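Local coordinates for protein putative oxidoreductase FAD-binding subunit (Sulfolobus tokodaii, PDB 4ZOH) that binds FAD and probably serves as the flavin-carrying, electron-transferring subunit of an oxidoreductase of the molybdopterin dehydrogenase family, at residues B[9-14]-B[54-59]; B[83-88]-B[164-169]; B[207-212]-B[217-222]; B[227-230]-B[234-237]. One frame throughout, in Å; residues are numbered along the deposited sequence.

In the fold
Contacts 1 and 2 join parts of the FAD-binding domain, and contacts 3 and 4 lie in the C-terminal domain of the CO dehydrogenase flavoprotein family. Contacts 2 and 3 are buried. Contacts 1 and 4 lie at the surface, on opposite sides of the chain's centre, their own centres about 48 Å apart. Contact 3 alone is bonded across its segments, because it closes a beta hairpin. The other three rest on van der Waals packing: an aromatic ring on backbone in contact 1, prolyl and aliphatic carbons in contact 2, one isoleucine in contact 4. Contacts 3 and 4 are neighbours along the chain, linked by helix 220-226.

Contact 1. Residues B[9-14]-B[54-59]; sequences VIPDNL and RRFSNL
The ring of Phe-56 meets Pro-11 and the backbone of residues 12-14, where strand 7-10 runs out and helix 14-23 begins. Its side chain carries nearly all of the contact. CB already points toward the other segment, and CG, anti to the carbonyl carbon (chi1 -61°), carries the ring on in that direction. Beyond CG, one side of the ring leads to CE1, which lies 3.5 Å from Asn-13 CA. The other side leads to CE2, which is 3.8 Å from Leu-14 CA. CD1 of Leu-14 also reaches CE2, at 4.2 Å, its side chain crossing the ring at about a right angle. The tip, CZ, comes to 3.4 Å from Asn-13 C. CZ also touches Pro-11 CG, at 3.8 Å. Leu-14 N sits 3.5 Å above one face of the ring, toward its rim. Ala-17 of helix 14-23 packs on Phe-56 as well. Phe-56 is the centre of an inverse gamma turn, and the 3-10 segment 57-59 follows, with Leu-59 N bonded to Phe-56 O. The polar ends of Asn-13 and Arg-55 have their partners outside the two segments: Asn-13 OD1 caps Glu-16 N, and Arg-55 NE pairs with Glu-52. Val-9 and Ile-10 extend the sheet into a strand of a neighbouring protein chain. Between the two segments the contact is van der Waals only, so it probably makes little demand on exact direction.

Contact 2. Residues B[83-88]-B[164-169]; sequences SSIPLL and IQVPTF
Pro-86 O accepts a 2.8 Å hydrogen bond from Leu-88 N, and the ring of the same proline touches Thr-168 O across the contact, with CG at 3.5 Å and CD at 3.7 Å. The ring contacts are carbon contacts, not hydrogen bonds. They place the loop before helix 88-93 against the end of strand 160-167, the middle strand of the five-stranded antiparallel sheet in the FAD-binding domain. Leu-87 stands between the bonded residues with a positive phi (66°), as in a classic gamma turn, and is the N-cap residue of the helix. Ile-85 N also bonds to Ser-89 OG. Pro-86 comes alongside the turn at Thr-168 and Phe-169. Its CG is also 3.8 Å from Phe-169 O. Phe-169 has a left-handed backbone (phi 43°), and both its carbonyl oxygen and its CB lie against the same proline. Its ring turns elsewhere: Pro-167 CB lies over one face, and Tyr-172 meets it edge to face. A second patch joins Ile-85 and Val-166. CG2 of Ile-85 meets CG2 of Val-166 at 4.3 Å. Tyr-69 of strand 68-72 and Ile-62 of strand 62-64 pack on Ile-85. Met-126 touches Val-166, Phe-169 and Leu-88. Back at the proline, Pro-86 CB and Phe-169 CB meet at 4.0 Å.

Contact 3. Residues B[207-212]-B[217-222]; sequences IGLTAV and VRAKGA
Leu-209 and Val-217 exchange a pair of backbone hydrogen bonds. Leu-209 N donates to Val-217 O at 2.8 Å, with a C=O...N angle of 166°, so the donor is almost in line with the carbonyl. In return Val-217 N donates to Leu-209 O, in the carbonyl plane, over a longer 3.2 Å. One step on, Ala-219 N donates to Ile-207 O at 2.8 Å, tilted 35° from the carbonyl plane. Weaker CA-H...O contacts fill in between. Arg-218 CA approaches Ile-207 O to 3.2 Å, so this oxygen receives one N-H bond and one weaker CA-H contact. Gly-208 CA likewise reaches Val-217 O at 3.4 Å. Together these bonds close an antiparallel beta hairpin, strand 201-210 with the short strand 217-218, at the edge of a four-stranded sheet in the C-terminal domain. Gly-208 and Arg-218 form its non-hydrogen-bonded pair. The side chains of Leu-209 and Val-217, the hydrogen-bonded pair, lie on the face opposite that of Arg-218. Apolar contacts tie the hairpin to the helix that follows. Ile-207 CG2 rests on Ala-219 CB at 3.7 Å. The longer branch of Ile-207, with CG1 anti to its carbonyl carbon (chi1 -55°), carries CD1 to 3.8 Å from Ala-222 CB. Leu-209 CG also lies against Ala-219 CB, and Val-191 of the next strand packs on both Ile-207 and Leu-209. Charge contacts gather on Arg-218. Its chain is bent at chi2 and chi3, and CD passes close to Ile-207 O. NE then pairs with Glu-223 OE2, an oxygen that also accepts Ile-207 N, and NH1 pairs with Asp-127 OD1.

Contact 4. Residues B[227-230]-B[234-237]; sequences LGKR and EIIE
No ring or other flat side-chain group takes part across the contact; the carbonyl oxygen of Arg-230 meets Ile-235 CD1 at 3.3 Å. The guanidinium of Arg-230 is turned to a different partner. This is a helix-loop-helix connection in the C-terminal domain: loop 227-230 leaves helix 220-226 and comes back alongside the first turn of helix 233-243. Ile-235 is the one helix residue of 234-237 that touches the loop, and it takes the larger share of the small buried surface. It sends one branch to each of two loop residues. The CG1-CD1 branch goes to Arg-230, with chi2 at 110°, away from a staggered position, so that this branch may be somewhat strained. The CG2 branch lies beside Lys-229. Both loop residues are exposed, and their charged ends bind outside the contact. Lys-229 NZ forms a salt bridge with Glu-225 at the end of the preceding helix. Arg-230 NH2 forms one with Asp-200, next to strand 201-210. What faces the isoleucine is the CD methylene of Lys-229 and the carbonyl oxygen of Arg-230. Gly-228 takes a positive phi (82°) as the chain turns, and Asn-232 OD1 accepts Glu-234 N at the start of the helix. The apolar touch of the lysine is a light one: CD of Lys-229 lies 4.3 Å from CG2 of Ile-235.

Contact 1. Residues B[9-14]-B[54-59]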
loop_
_atom_site.group_PDB
_atom_site.type_symbol
_atom_site.label_atom_id
_atom_site.label_comp_id
_atom_site.label_asym_id
_atom_site.label_seq_id
_atom_site.Cartn_x
_atom_site.Cartn_y
_atom_site.Cartn_z
ATOM N N VAL B 9 -8.089 27.000 22.651
ATOM C CA VAL B 9 -8.622 27.112 24.027
ATOM C C VAL B 9 -10.003 26.530 24.062
ATOM O O VAL B 9 -10.852 26.894 23.220
ATOM C CB VAL B 9 -8.772 28.599 24.450
ATOM C CG1 VAL B 9 -9.203 28.724 25.904
ATOM C CG2 VAL B 9 -7.500 29.375 24.182
ATOM N N ILE B 10 -10.230 25.645 25.025
ATOM C CA ILE B 10 -11.545 25.091 25.281
ATOM C C ILE B 10 -11.863 25.582 26.692
ATOM O O ILE B 10 -11.405 24.977 27.654
ATOM C CB ILE B 10 -11.586 23.536 25.259
ATOM C CG1 ILE B 10 -11.013 22.972 23.958
ATOM C CG2 ILE B 10 -13.020 23.028 25.523
ATOM C CD1 ILE B 10 -10.809 21.466 23.976
ATOM N N PRO B 11 -12.609 26.699 26.814
ATOM C CA PRO B 11 -12.944 27.264 28.124
ATOM C C PRO B 11 -14.146 26.565 28.769
ATOM O O PRO B 11 -15.019 26.090 28.058
ATOM C CB PRO B 11 -13.243 28.721 27.789
ATOM C CG PRO B 11 -13.784 28.676 26.405
ATOM C CD PRO B 11 -13.092 27.543 25.706
ATOM N N ASP B 12 -14.169 26.485 30.102
ATOM C CA ASP B 12 -15.268 25.866 30.866
ATOM C C ASP B 12 -16.599 26.578 30.771
ATOM O O ASP B 12 -17.643 25.942 30.838
ATOM C CB ASP B 12 -14.906 25.794 32.337
ATOM C CG ASP B 12 -13.829 24.771 32.626
ATOM O OD1 ASP B 12 -13.753 23.760 31.877
ATOM O OD2 ASP B 12 -13.065 24.986 33.616
ATOM N N ASN B 13 -16.552 27.895 30.616
ATOM C CA ASN B 13 -17.765 28.725 30.610
ATOM C C ASN B 13 -17.442 30.050 29.969
ATOM O O ASN B 13 -16.245 30.386 29.776
ATOM C CB ASN B 13 -18.191 29.002 32.039
ATOM C CG ASN B 13 -17.022 29.483 32.903
ATOM O OD1 ASN B 13 -16.305 30.439 32.561
ATOM N ND2 ASN B 13 -16.800 28.787 34.012
ATOM N N LEU B 14 -18.507 30.824 29.704
ATOM C CA LEU B 14 -18.425 32.138 29.053
ATOM C C LEU B 14 -17.380 33.066 29.664
ATOM O O LEU B 14 -16.518 33.648 28.945
ATOM C CB LEU B 14 -19.806 32.814 29.068
ATOM C CG LEU B 14 -19.956 34.095 28.230
ATOM C CD1 LEU B 14 -19.357 34.012 26.815
ATOM C CD2 LEU B 14 -21.437 34.465 28.163
ATOM N N ARG B 54 -18.301 27.151 20.991
ATOM C CA ARG B 54 -19.363 26.295 20.424
ATOM C C ARG B 54 -20.121 25.492 21.439
ATOM O O ARG B 54 -21.256 25.184 21.206
ATOM C CB ARG B 54 -18.778 25.246 19.484
ATOM C CG ARG B 54 -17.944 25.702 18.314
ATOM C CD ARG B 54 -17.561 24.499 17.409
ATOM N NE ARG B 54 -18.633 23.473 17.356
ATOM C CZ ARG B 54 -19.678 23.514 16.528
ATOM N NH1 ARG B 54 -20.606 22.558 16.551
ATOM N NH2 ARG B 54 -19.802 24.533 15.684
ATOM N N ARG B 55 -19.489 25.104 22.539
ATOM C CA ARG B 55 -20.152 24.187 23.486
ATOM C C ARG B 55 -20.998 24.900 24.548
ATOM O O ARG B 55 -21.511 24.223 25.438
ATOM C CB ARG B 55 -19.134 23.241 24.179
ATOM C CG ARG B 55 -18.321 22.388 23.208
ATOM C CD ARG B 55 -17.290 21.495 23.891
ATOM N NE ARG B 55 -16.493 20.837 22.856
ATOM C CZ ARG B 55 -16.775 19.651 22.325
ATOM N NH1 ARG B 55 -17.797 18.954 22.777
ATOM N NH2 ARG B 55 -15.995 19.130 21.360
ATOM N N PHE B 56 -21.091 26.240 24.490
ATOM C CA PHE B 56 -21.969 27.037 25.403
ATOM C C PHE B 56 -23.399 26.949 24.939
ATOM O O PHE B 56 -23.870 27.803 24.243
ATOM C CB PHE B 56 -21.557 28.498 25.406
ATOM C CG PHE B 56 -20.174 28.738 25.870
ATOM C CD1 PHE B 56 -19.523 27.837 26.750
ATOM C CD2 PHE B 56 -19.513 29.868 25.460
ATOM C CE1 PHE B 56 -18.215 28.071 27.160
ATOM C CE2 PHE B 56 -18.191 30.114 25.867
ATOM C CZ PHE B 56 -17.538 29.216 26.713
ATOM N N SER B 57 -24.088 25.909 25.314
ATOM C CA SER B 57 -25.326 25.620 24.646
ATOM C C SER B 57 -26.488 26.562 25.040
ATOM O O SER B 57 -27.487 26.656 24.324
ATOM C CB SER B 57 -25.683 24.146 24.798
ATOM O OG SER B 57 -25.984 23.876 26.128
ATOM N N ASN B 58 -26.338 27.280 26.146
ATOM C CA ASN B 58 -27.355 28.237 26.541
ATOM C C ASN B 58 -27.240 29.501 25.625
ATOM O O ASN B 58 -28.037 30.402 25.761
ATOM C CB ASN B 58 -27.189 28.577 28.027
ATOM C CG ASN B 58 -25.851 29.258 28.308
ATOM O OD1 ASN B 58 -25.063 29.482 27.396
ATOM N ND2 ASN B 58 -25.582 29.565 29.561
ATOM N N LEU B 59 -26.225 29.577 24.743
ATOM C CA LEU B 59 -26.188 30.574 23.661
ATOM C C LEU B 59 -26.917 30.159 22.366
ATOM O O LEU B 59 -26.848 30.860 21.342
ATOM C CB LEU B 59 -24.769 31.003 23.319
ATOM C CG LEU B 59 -24.011 31.620 24.481
ATOM C CD1 LEU B 59 -22.681 32.111 23.966
ATOM C CD2 LEU B 59 -24.832 32.788 25.041
#

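Contact 2. Residues B[83-88]-B[164-169]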
loop_
_atom_site.group_PDB
_atom_site.type_symbol
_atom_site.label_atom_id
_atom_site.label_comp_id
_atom_site.label_asym_id
_atom_site.label_seq_id
_atom_site.Cartn_x
_atom_site.Cartn_y
_atom_site.Cartn_z
ATOM N N SER B 83 -37.943 28.038 12.517
ATOM C CA SER B 83 -38.662 28.580 13.645
ATOM C C SER B 83 -39.694 29.738 13.417
ATOM O O SER B 83 -40.065 30.466 14.356
ATOM C CB SER B 83 -37.660 28.927 14.711
ATOM O OG SER B 83 -37.033 30.099 14.356
ATOM N N SER B 84 -40.214 29.877 12.213
ATOM C CA SER B 84 -41.388 30.795 12.025
ATOM C C SER B 84 -41.218 32.272 12.478
ATOM O O SER B 84 -42.186 32.920 12.846
ATOM C CB SER B 84 -42.663 30.154 12.619
ATOM O OG SER B 84 -42.953 28.943 11.906
ATOM N N ILE B 85 -39.996 32.801 12.469
ATOM C CA ILE B 85 -39.841 34.229 12.643
ATOM C C ILE B 85 -40.101 34.888 11.298
ATOM O O ILE B 85 -39.440 34.496 10.275
ATOM C CB ILE B 85 -38.462 34.615 13.137
ATOM C CG1 ILE B 85 -38.105 33.749 14.374
ATOM C CG2 ILE B 85 -38.369 36.149 13.359
ATOM C CD1 ILE B 85 -36.798 34.163 15.020
ATOM N N PRO B 86 -41.082 35.846 11.255
ATOM C CA PRO B 86 -41.425 36.519 10.018
ATOM C C PRO B 86 -40.188 37.140 9.383
ATOM O O PRO B 86 -39.401 37.746 10.092
ATOM C CB PRO B 86 -42.423 37.596 10.494
ATOM C CG PRO B 86 -43.166 36.904 11.609
ATOM C CD PRO B 86 -42.059 36.152 12.329
ATOM N N LEU B 87 -40.044 36.969 8.059
ATOM C CA LEU B 87 -38.832 37.396 7.261
ATOM C C LEU B 87 -37.490 36.654 7.577
ATOM O O LEU B 87 -36.803 36.181 6.664
ATOM C CB LEU B 87 -38.602 38.920 7.293
ATOM C CG LEU B 87 -37.462 39.419 6.438
ATOM C CD1 LEU B 87 -37.692 39.153 4.951
ATOM C CD2 LEU B 87 -37.181 40.893 6.647
ATOM N N LEU B 88 -37.125 36.644 8.849
ATOM C CA LEU B 88 -35.835 36.174 9.295
ATOM C C LEU B 88 -35.622 34.665 8.997
ATOM O O LEU B 88 -34.583 34.279 8.482
ATOM C CB LEU B 88 -35.612 36.513 10.797
ATOM C CG LEU B 88 -34.128 36.263 11.220
ATOM C CD1 LEU B 88 -33.241 37.192 10.395
ATOM C CD2 LEU B 88 -33.832 36.457 12.714
ATOM N N ILE B 164 -29.325 38.181 19.483
ATOM C CA ILE B 164 -29.927 39.053 18.502
ATOM C C ILE B 164 -31.384 39.164 18.904
ATOM O O ILE B 164 -32.039 38.111 19.245
ATOM C CB ILE B 164 -29.778 38.536 17.029
ATOM C CG1 ILE B 164 -28.320 38.604 16.534
ATOM C CG2 ILE B 164 -30.540 39.460 16.069
ATOM C CD1 ILE B 164 -27.327 37.672 17.227
ATOM N N GLN B 165 -31.858 40.429 18.922
ATOM C CA GLN B 165 -33.312 40.780 19.187
ATOM C C GLN B 165 -34.005 41.445 18.002
ATOM O O GLN B 165 -33.452 42.340 17.325
ATOM C CB GLN B 165 -33.387 41.751 20.350
ATOM C CG GLN B 165 -33.050 41.157 21.715
ATOM C CD GLN B 165 -32.648 42.267 22.654
ATOM O OE1 GLN B 165 -33.148 43.391 22.517
ATOM N NE2 GLN B 165 -31.717 41.993 23.573
ATOM N N VAL B 166 -35.210 40.986 17.732
ATOM C CA VAL B 166 -36.035 41.520 16.648
ATOM C C VAL B 166 -37.490 41.603 17.165
ATOM O O VAL B 166 -37.894 40.783 18.002
ATOM C CB VAL B 166 -35.976 40.623 15.366
ATOM C CG1 VAL B 166 -34.589 40.694 14.687
ATOM C CG2 VAL B 166 -36.443 39.191 15.623
ATOM N N PRO B 167 -38.297 42.567 16.650
ATOM C CA PRO B 167 -39.730 42.579 16.978
ATOM C C PRO B 167 -40.385 41.319 16.405
ATOM O O PRO B 167 -39.811 40.660 15.519
ATOM C CB PRO B 167 -40.247 43.834 16.244
ATOM C CG PRO B 167 -39.027 44.691 16.050
ATOM C CD PRO B 167 -37.915 43.702 15.782
ATOM N N THR B 168 -41.590 40.990 16.857
ATOM C CA THR B 168 -42.248 39.756 16.420
ATOM C C THR B 168 -43.014 39.801 15.105
ATOM O O THR B 168 -43.376 38.744 14.564
ATOM C CB THR B 168 -43.191 39.196 17.481
ATOM O OG1 THR B 168 -43.988 40.261 17.964
ATOM C CG2 THR B 168 -42.393 38.655 18.602
ATOM N N PHE B 169 -43.269 41.023 14.610
ATOM C CA PHE B 169 -43.967 41.291 13.320
ATOM C C PHE B 169 -45.179 40.439 13.044
ATOM O O PHE B 169 -45.341 39.970 11.905
ATOM C CB PHE B 169 -42.996 41.220 12.135
ATOM C CG PHE B 169 -41.863 42.184 12.239
ATOM C CD1 PHE B 169 -42.041 43.520 11.884
ATOM C CD2 PHE B 169 -40.619 41.759 12.694
ATOM C CE1 PHE B 169 -40.993 44.413 12.015
ATOM C CE2 PHE B 169 -39.556 42.630 12.798
ATOM C CZ PHE B 169 -39.752 43.966 12.468
#

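Contact 3. Residues B[207-212]-B[217-222]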
loop_
_atom_site.group_PDB
_atom_site.type_symbol
_atom_site.label_atom_id
_atom_site.label_comp_id
_atom_site.label_asym_id
_atom_site.label_seq_id
_atom_site.Cartn_x
_atom_site.Cartn_y
_atom_site.Cartn_z
ATOM N N ILE B 207 -37.705 47.813 3.962
ATOM C CA ILE B 207 -36.970 47.232 2.843
ATOM C C ILE B 207 -35.455 47.243 3.085
ATOM O O ILE B 207 -34.849 48.328 3.294
ATOM C CB ILE B 207 -37.335 47.906 1.532
ATOM C CG1 ILE B 207 -38.854 47.837 1.340
ATOM C CG2 ILE B 207 -36.617 47.193 0.405
ATOM C CD1 ILE B 207 -39.391 48.467 0.075
ATOM N N GLY B 208 -34.846 46.044 3.151
ATOM C CA GLY B 208 -33.379 45.989 3.377
ATOM C C GLY B 208 -32.621 45.513 2.143
ATOM O O GLY B 208 -33.065 44.607 1.437
ATOM N N LEU B 209 -31.480 46.145 1.885
ATOM C CA LEU B 209 -30.675 45.790 0.757
ATOM C C LEU B 209 -29.313 45.298 1.229
ATOM O O LEU B 209 -28.596 45.957 1.993
ATOM C CB LEU B 209 -30.492 46.976 -0.207
ATOM C CG LEU B 209 -31.659 47.750 -0.845
ATOM C CD1 LEU B 209 -31.064 48.790 -1.800
ATOM C CD2 LEU B 209 -32.713 46.864 -1.515
ATOM N N THR B 210 -28.964 44.134 0.715
ATOM C CA THR B 210 -27.645 43.592 0.901
ATOM C C THR B 210 -26.956 43.353 -0.447
ATOM O O THR B 210 -27.603 43.281 -1.523
ATOM C CB THR B 210 -27.681 42.332 1.808
ATOM O OG1 THR B 210 -26.333 42.000 2.195
ATOM C CG2 THR B 210 -28.369 41.163 1.090
ATOM N N ALA B 211 -25.637 43.250 -0.350
ATOM C CA ALA B 211 -24.680 42.994 -1.450
ATOM C C ALA B 211 -24.514 44.133 -2.414
ATOM O O ALA B 211 -23.869 43.956 -3.477
ATOM C CB ALA B 211 -24.986 41.692 -2.201
ATOM N N VAL B 212 -25.106 45.283 -2.077
ATOM C CA VAL B 212 -25.074 46.454 -2.969
ATOM C C VAL B 212 -24.467 47.715 -2.330
ATOM O O VAL B 212 -24.554 48.807 -2.901
ATOM C CB VAL B 212 -26.448 46.748 -3.663
ATOM C CG1 VAL B 212 -26.838 45.611 -4.607
ATOM C CG2 VAL B 212 -27.601 47.026 -2.682
ATOM N N VAL B 217 -28.351 48.473 3.878
ATOM C CA VAL B 217 -29.135 49.724 4.051
ATOM C C VAL B 217 -30.638 49.544 3.892
ATOM O O VAL B 217 -31.102 48.565 3.285
ATOM C CB VAL B 217 -28.671 50.867 3.114
ATOM C CG1 VAL B 217 -27.225 51.233 3.418
ATOM C CG2 VAL B 217 -28.814 50.481 1.655
ATOM N N ARG B 218 -31.384 50.504 4.421
ATOM C CA ARG B 218 -32.823 50.589 4.197
ATOM C C ARG B 218 -33.119 51.190 2.823
ATOM O O ARG B 218 -32.474 52.118 2.453
ATOM C CB ARG B 218 -33.439 51.428 5.307
ATOM C CG ARG B 218 -33.504 50.689 6.636
ATOM C CD ARG B 218 -34.462 49.508 6.554
ATOM N NE ARG B 218 -35.820 49.966 6.762
ATOM C CZ ARG B 218 -36.344 50.182 7.962
ATOM N NH1 ARG B 218 -35.650 49.959 9.079
ATOM N NH2 ARG B 218 -37.569 50.618 8.047
ATOM N N ALA B 219 -34.076 50.684 2.049
ATOM C CA ALA B 219 -34.342 51.337 0.777
ATOM C C ALA B 219 -35.365 52.483 1.042
ATOM O O ALA B 219 -36.567 52.375 0.696
ATOM C CB ALA B 219 -34.836 50.334 -0.258
ATOM N N LYS B 220 -34.846 53.541 1.688
ATOM C CA LYS B 220 -35.589 54.714 2.191
ATOM C C LYS B 220 -36.606 55.302 1.194
ATOM O O LYS B 220 -37.752 55.621 1.541
ATOM C CB LYS B 220 -34.593 55.796 2.675
ATOM C CG LYS B 220 -33.854 55.519 3.993
ATOM C CD LYS B 220 -34.688 55.786 5.256
ATOM C CE LYS B 220 -35.703 54.661 5.618
ATOM N NZ LYS B 220 -35.388 53.842 6.838
ATOM N N GLY B 221 -36.180 55.400 -0.058
ATOM C CA GLY B 221 -36.996 55.958 -1.125
ATOM C C GLY B 221 -38.111 55.025 -1.531
ATOM O O GLY B 221 -39.226 55.470 -1.901
ATOM N N ALA B 222 -37.830 53.725 -1.496
ATOM C CA ALA B 222 -38.876 52.773 -1.838
ATOM C C ALA B 222 -39.910 52.765 -0.711
ATOM O O ALA B 222 -41.140 52.656 -0.947
ATOM C CB ALA B 222 -38.301 51.387 -2.105
#

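Contact 4. Residues B[227-230]-B[234-237]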
loop_
_atom_site.group_PDB
_atom_site.type_symbol
_atom_site.label_atom_id
_atom_site.label_comp_id
_atom_site.label_asym_id
_atom_site.label_seq_id
_atom_site.Cartn_x
_atom_site.Cartn_y
_atom_site.Cartn_z
ATOM N N LEU B 227 -45.304 53.833 1.925
ATOM C CA LEU B 227 -45.799 53.963 3.277
ATOM C C LEU B 227 -47.102 54.785 3.348
ATOM O O LEU B 227 -47.156 55.923 2.883
ATOM C CB LEU B 227 -44.750 54.598 4.151
ATOM C CG LEU B 227 -45.138 54.689 5.627
ATOM C CD1 LEU B 227 -45.448 53.338 6.236
ATOM C CD2 LEU B 227 -44.048 55.400 6.407
ATOM N N GLY B 228 -48.133 54.181 3.924
ATOM C CA GLY B 228 -49.410 54.854 4.133
ATOM C C GLY B 228 -50.290 54.847 2.895
ATOM O O GLY B 228 -51.451 55.209 2.999
ATOM N N LYS B 229 -49.769 54.401 1.749
ATOM C CA LYS B 229 -50.533 54.441 0.500
ATOM C C LYS B 229 -51.338 53.199 0.271
ATOM O O LYS B 229 -51.079 52.158 0.892
ATOM C CB LYS B 229 -49.624 54.771 -0.688
ATOM C CG LYS B 229 -48.985 56.135 -0.449
ATOM C CD LYS B 229 -48.532 56.825 -1.704
ATOM C CE LYS B 229 -47.319 57.675 -1.372
ATOM N NZ LYS B 229 -46.635 58.078 -2.630
ATOM N N ARG B 230 -52.348 53.321 -0.581
ATOM C CA ARG B 230 -53.161 52.203 -1.020
ATOM C C ARG B 230 -52.444 51.590 -2.194
ATOM O O ARG B 230 -52.026 52.296 -3.086
ATOM C CB ARG B 230 -54.566 52.648 -1.461
ATOM C CG ARG B 230 -55.376 53.330 -0.366
ATOM C CD ARG B 230 -56.790 53.698 -0.828
ATOM N NE ARG B 230 -57.674 52.564 -1.115
ATOM C CZ ARG B 230 -58.800 52.627 -1.838
ATOM N NH1 ARG B 230 -59.191 53.815 -2.353
ATOM N NH2 ARG B 230 -59.575 51.533 -2.004
ATOM N N GLU B 234 -48.950 51.180 -9.935
ATOM C CA GLU B 234 -48.193 52.388 -10.245
ATOM C C GLU B 234 -47.183 52.706 -9.191
ATOM O O GLU B 234 -46.070 53.069 -9.511
ATOM C CB GLU B 234 -49.131 53.583 -10.342
ATOM C CG GLU B 234 -50.225 53.457 -11.387
ATOM C CD GLU B 234 -49.796 54.006 -12.729
ATOM O OE1 GLU B 234 -48.805 54.786 -12.765
ATOM O OE2 GLU B 234 -50.460 53.662 -13.738
ATOM N N ILE B 235 -47.595 52.604 -7.936
ATOM C CA ILE B 235 -46.766 52.966 -6.792
ATOM C C ILE B 235 -45.686 51.900 -6.511
ATOM O O ILE B 235 -44.612 52.224 -6.026
ATOM C CB ILE B 235 -47.614 53.181 -5.507
ATOM C CG1 ILE B 235 -48.933 53.913 -5.801
ATOM C CG2 ILE B 235 -46.832 53.970 -4.470
ATOM C CD1 ILE B 235 -50.128 53.013 -5.654
ATOM N N ILE B 236 -46.027 50.643 -6.797
ATOM C CA ILE B 236 -45.158 49.473 -6.697
ATOM C C ILE B 236 -43.970 49.684 -7.680
ATOM O O ILE B 236 -42.761 49.640 -7.293
ATOM C CB ILE B 236 -45.958 48.190 -7.039
ATOM C CG1 ILE B 236 -46.775 47.708 -5.837
ATOM C CG2 ILE B 236 -45.020 47.064 -7.510
ATOM C CD1 ILE B 236 -47.800 46.614 -6.161
ATOM N N GLU B 237 -44.336 49.946 -8.936
ATOM C CA GLU B 237 -43.405 50.283 -10.004
ATOM C C GLU B 237 -42.508 51.475 -9.573
ATOM O O GLU B 237 -41.279 51.442 -9.690
ATOM C CB GLU B 237 -44.252 50.588 -11.246
ATOM C CG GLU B 237 -43.519 51.029 -12.486
ATOM C CD GLU B 237 -42.417 50.065 -12.848
ATOM O OE1 GLU B 237 -42.605 48.826 -12.660
ATOM O OE2 GLU B 237 -41.367 50.572 -13.288
#